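Local coordinates for acetyl xylan esterase (Geobacillus stearothermophilus, PDB 5BN1) that hydrolyses acetyl side groups from the xylose units of xylan and xylo-oligosaccharides as a serine esterase of the GDSL family, working as a doughnut-shaped homooctamer, at the interface of chains A and B. Numbering follows the deposited sequence. Chains: chain A/B, Acetyl xylan esterase.

The interface of chains A and B. Residues chain A 95-96, 98-99, 138, 192; chain B 184, 186-187, 190.
A:Tyr98 and A:Asp99, in the last turn of helix 91-99, lay their backbone against the short 3-10 helix 185-187 of the partner, where A:Asp99 CA and B:Ala187 CA stand 3.9 Å apart. The patch is a worked example of an aromatic stack whose rim is fixed by a carboxylate that a guanidinium in turn positions. The indoles of A:Trp95 and B:Trp190 stack face to face, their six-membered ring planes 21° apart, with CZ2 of A:Trp95 over the centre of the opposite ring system. At the rim of B:Trp190, the indole NE1 donates to OD2 of A:Asp99 at 2.8 Å, which receives it on its anti lone pair, carboxylate and indole being nearly coplanar. Turning CG to chi1 78° lets this carboxylate meet A:Arg96 as well, whose NE takes the syn lone pair of OD1 while NH1 reaches OD2 from above the carboxylate plane in a salt bridge. An alanine in place of B:Trp190 would probably leave A:Trp95 without its stacking partner and OD2 without its donor across the interface. Farther along, CB and CD1 of A:Tyr98 come against the CG/CD2 side of the B:Tyr184 ring, planes 62° apart, with CB 3.7 Å from CD2. Tip to tip, B:Tyr184 OH and A:Tyr138 OH are hydrogen-bonded at 2.8 Å, the donor not settled. A:Arg192 brings NH2 to 3.3 Å from B:Tyr184 OH, A:Tyr138 OH lying over the centre of its guanidinium face; NE and NH2 each reach the carbonyl O of B:Trp190 through a water of their own. The patch belongs to a two-fold interface of the homooctamer, its centre about 7 Å from the charge-relay residue A:Asp191, which directly precedes A:Arg192; assembly and active-site loop are thus close neighbours in this SGNH fold.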
# COMPACT_ATOMS: atom_id res chain seq x y z
N TRP A 95 26.95 20.51 -5.80
CA TRP A 95 26.72 19.19 -6.45
C TRP A 95 26.07 19.33 -7.80
O TRP A 95 26.46 18.62 -8.72
CB TRP A 95 25.89 18.32 -5.53
CG TRP A 95 26.01 16.83 -5.73
CD1 TRP A 95 26.89 16.15 -6.50
CD2 TRP A 95 25.37 15.86 -4.88
NE1 TRP A 95 26.76 14.78 -6.30
CE2 TRP A 95 25.83 14.58 -5.30
CE3 TRP A 95 24.40 15.96 -3.92
CZ2 TRP A 95 25.40 13.41 -4.62
CZ3 TRP A 95 23.93 14.81 -3.31
CH2 TRP A 95 24.46 13.56 -3.69
N ARG A 96 25.07 20.18 -7.92
CA ARG A 96 24.43 20.39 -9.21
C ARG A 96 25.32 20.70 -10.35
O ARG A 96 25.09 20.35 -11.52
CB ARG A 96 23.24 21.34 -9.11
CG ARG A 96 22.11 20.95 -8.21
CD ARG A 96 21.32 19.71 -8.64
NE ARG A 96 22.00 18.51 -8.14
CZ ARG A 96 21.95 18.08 -6.89
NH1 ARG A 96 22.63 16.96 -6.56
NH2 ARG A 96 21.34 18.75 -5.92
N TYR A 98 28.17 19.53 -10.86
CA TYR A 98 28.83 18.30 -11.23
C TYR A 98 27.88 17.16 -11.63
O TYR A 98 28.30 16.42 -12.55
CB TYR A 98 29.73 17.85 -10.01
CG TYR A 98 30.89 18.84 -9.84
CD1 TYR A 98 31.97 18.77 -10.66
CD2 TYR A 98 30.87 19.81 -8.84
CE1 TYR A 98 33.03 19.67 -10.58
CE2 TYR A 98 31.88 20.72 -8.78
CZ TYR A 98 32.92 20.64 -9.62
OH TYR A 98 34.00 21.56 -9.61
N ASP A 99 26.70 17.07 -11.06
CA ASP A 99 25.75 15.98 -11.44
C ASP A 99 24.85 16.37 -12.54
O ASP A 99 24.35 15.45 -13.28
CB ASP A 99 25.12 15.29 -10.29
CG ASP A 99 24.00 16.00 -9.61
OD1 ASP A 99 23.81 17.24 -9.92
OD2 ASP A 99 23.24 15.40 -8.81
N TYR A 138 32.15 17.35 1.57
CA TYR A 138 32.13 16.29 0.54
C TYR A 138 33.00 15.22 1.06
O TYR A 138 34.16 15.46 1.43
CB TYR A 138 32.54 16.81 -0.81
CG TYR A 138 32.31 15.87 -1.98
CD1 TYR A 138 31.06 15.36 -2.22
CD2 TYR A 138 33.32 15.61 -2.89
CE1 TYR A 138 30.80 14.57 -3.30
CE2 TYR A 138 33.05 14.79 -3.99
CZ TYR A 138 31.80 14.31 -4.19
OH TYR A 138 31.59 13.54 -5.34
N ARG A 192 29.12 9.89 -1.37
CA ARG A 192 29.98 10.93 -0.84
C ARG A 192 29.27 12.07 -0.22
O ARG A 192 30.00 13.07 0.09
CB ARG A 192 31.14 11.31 -1.81
CG ARG A 192 32.06 10.15 -2.16
CD ARG A 192 33.15 10.52 -3.13
NE ARG A 192 32.62 10.50 -4.53
CZ ARG A 192 33.27 11.01 -5.59
NH1 ARG A 192 34.48 11.46 -5.39
NH2 ARG A 192 32.77 11.00 -6.80
N TYR B 184 32.01 14.62 -14.85
CA TYR B 184 32.41 14.26 -13.47
C TYR B 184 31.60 12.98 -13.18
O TYR B 184 30.47 12.88 -13.62
CB TYR B 184 32.12 15.38 -12.47
CG TYR B 184 32.53 15.11 -11.09
CD1 TYR B 184 33.81 15.26 -10.68
CD2 TYR B 184 31.59 14.71 -10.16
CE1 TYR B 184 34.21 14.92 -9.42
CE2 TYR B 184 31.95 14.41 -8.87
CZ TYR B 184 33.24 14.48 -8.52
OH TYR B 184 33.56 14.16 -7.18
N ALA B 186 29.62 11.86 -10.86
CA ALA B 186 28.32 12.04 -10.36
C ALA B 186 27.24 12.28 -11.40
O ALA B 186 26.05 12.07 -11.17
CB ALA B 186 28.27 13.13 -9.32
N ALA B 187 27.68 12.78 -12.56
CA ALA B 187 26.78 13.01 -13.67
C ALA B 187 26.25 11.70 -14.28
O ALA B 187 25.26 11.69 -15.02
CB ALA B 187 27.37 13.86 -14.73
N TRP B 190 25.88 8.72 -8.95
CA TRP B 190 26.18 9.23 -7.60
C TRP B 190 27.18 8.34 -6.83
O TRP B 190 28.10 8.85 -6.14
CB TRP B 190 24.98 9.48 -6.76
CG TRP B 190 24.24 10.80 -7.03
CD1 TRP B 190 24.48 11.73 -8.00
CD2 TRP B 190 23.13 11.25 -6.26
NE1 TRP B 190 23.58 12.76 -7.81
CE2 TRP B 190 22.80 12.52 -6.73
CE3 TRP B 190 22.49 10.75 -5.10
CZ2 TRP B 190 21.76 13.25 -6.11
CZ3 TRP B 190 21.48 11.49 -4.52
CH2 TRP B 190 21.11 12.69 -5.09
O HOH W 1 30.57 8.36 -4.96
O HOH W 2 30.05 10.58 -7.65
O HOH W 3 30.00 16.68 -14.83